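Local coordinates for protein AopB (Aeromonas hydrophila, PDB 3WXX) that forms part of the type III secretion translocon in host membranes as a translocator and is bound by its chaperone AcrH before secretion, at the interface of chains B and A. Sequence-based numbering; all coordinates share one arbitrary frame. Chains: chain A, AopB; chain B, AcrH.

The interface of chains B and A. Residues chain B 85, 88-89; chain A 104, 128, 131-132, 135, 143.
B:Met88 turns its CG away from its own carbonyl carbon (chi1 -61°), runs on extended to its selenium, and then bends at chi3 (28°) towards A:Ile132 and A:Ile135. B:Tyr85 places its ring by a different first torsion, with CG opposite the backbone N (chi1 -177°), and the ring reaches A:Val131 and A:Ala143.

B:Met88 is a selenomethionine and buries 73 Å² against AopB. Its SE lies 3.5 Å from CG1 of A:Ile132. The same SE is 3.6 Å from the backbone O of A:Ala128. The terminal methyl reaches on past SE. CE of B:Met88 meets CD1 of A:Ile135 at 3.6 Å, and these two side chains run past each other in opposite directions. CG1 of A:Ile132 also touches this methyl, so the end of the chain is packed by both isoleucines. A:Ala104 comes from another helix of AopB, and its CB sits 3.5 Å from the backbone O of B:Met88.

The tyrosine is met along one flank of its ring. CG1 of A:Val131 is 3.8 Å from CE1 of B:Tyr85, with CD1 almost as near, and the two side chains stand roughly at a right angle. At the far end, OH of B:Tyr85 lies 3.6 Å from CB of A:Ala143.

The contact is mainly van der Waals packing of apolar groups. Chaperone binding here probably shields part of the hydrophobic translocator surface before secretion. The AopB chain is a fragment of the full translocator that holds its predicted membrane-spanning segments. On the AcrH side the contact uses the last turns of helix 76-89, part of the helical TPR fold of this chaperone family. AopB contributes helix 91-113 and helix 126-151, which overlaps two predicted membrane-spanning segments; A:Ala128, A:Val131, A:Ile132 and A:Ile135 lie in the first.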
# COMPACT_ATOMS: atom_id res chain seq x y z
N TYR B 85 4.08 2.45 1.85
CA TYR B 85 2.69 2.82 2.18
C TYR B 85 2.38 2.53 3.64
O TYR B 85 1.76 3.31 4.29
CB TYR B 85 1.68 2.12 1.27
CG TYR B 85 0.24 2.52 1.52
CD1 TYR B 85 -0.30 3.61 0.90
CD2 TYR B 85 -0.58 1.79 2.35
CE1 TYR B 85 -1.62 4.00 1.09
CE2 TYR B 85 -1.89 2.18 2.59
CZ TYR B 85 -2.43 3.28 1.93
OH TYR B 85 -3.77 3.73 2.13
N MSE B 88 3.46 5.41 5.93
CA MSE B 88 2.59 6.58 5.80
C MSE B 88 1.37 6.39 6.65
O MSE B 88 0.76 7.34 7.05
CB MSE B 88 2.17 6.80 4.34
CG MSE B 88 3.32 7.07 3.37
SE MSE B 88 2.68 6.96 1.51
CE MSE B 88 0.78 7.48 1.78
N MSE B 89 1.01 5.15 6.93
CA MSE B 89 -0.14 4.91 7.79
C MSE B 89 0.23 4.76 9.24
O MSE B 89 -0.63 4.66 10.11
CB MSE B 89 -0.87 3.61 7.37
CG MSE B 89 -1.39 3.64 5.94
SE MSE B 89 -2.79 5.02 5.76
CE MSE B 89 -1.80 6.54 5.02
N ALA A 104 -0.04 11.98 7.63
CA ALA A 104 0.82 11.64 6.50
C ALA A 104 1.08 12.85 5.60
O ALA A 104 2.20 13.09 5.17
CB ALA A 104 0.21 10.51 5.69
N ALA A 128 5.01 4.98 -3.83
CA ALA A 128 4.40 5.41 -2.59
C ALA A 128 4.39 6.93 -2.50
O ALA A 128 3.46 7.54 -2.00
CB ALA A 128 5.14 4.81 -1.41
N VAL A 131 1.55 8.19 -4.24
CA VAL A 131 0.38 7.93 -3.40
C VAL A 131 0.21 9.05 -2.35
O VAL A 131 -0.90 9.48 -2.09
CB VAL A 131 0.45 6.52 -2.74
CG1 VAL A 131 -0.77 6.27 -1.88
CG2 VAL A 131 0.53 5.45 -3.81
N ILE A 132 1.30 9.58 -1.82
CA ILE A 132 1.17 10.76 -0.95
C ILE A 132 0.52 11.92 -1.69
O ILE A 132 -0.40 12.53 -1.19
CB ILE A 132 2.51 11.22 -0.37
CG1 ILE A 132 2.88 10.34 0.81
CG2 ILE A 132 2.43 12.65 0.12
CD1 ILE A 132 4.36 10.36 1.09
N ILE A 135 -3.14 11.38 -2.19
CA ILE A 135 -3.83 11.67 -0.90
C ILE A 135 -4.04 13.16 -0.66
O ILE A 135 -5.12 13.57 -0.24
CB ILE A 135 -3.10 11.02 0.28
CG1 ILE A 135 -3.28 9.48 0.19
CG2 ILE A 135 -3.58 11.62 1.58
CD1 ILE A 135 -2.57 8.70 1.26
N ALA A 143 -5.88 7.42 -1.44
CA ALA A 143 -5.35 6.29 -0.69
C ALA A 143 -5.84 5.00 -1.32
O ALA A 143 -5.06 4.08 -1.51
CB ALA A 143 -5.80 6.35 0.75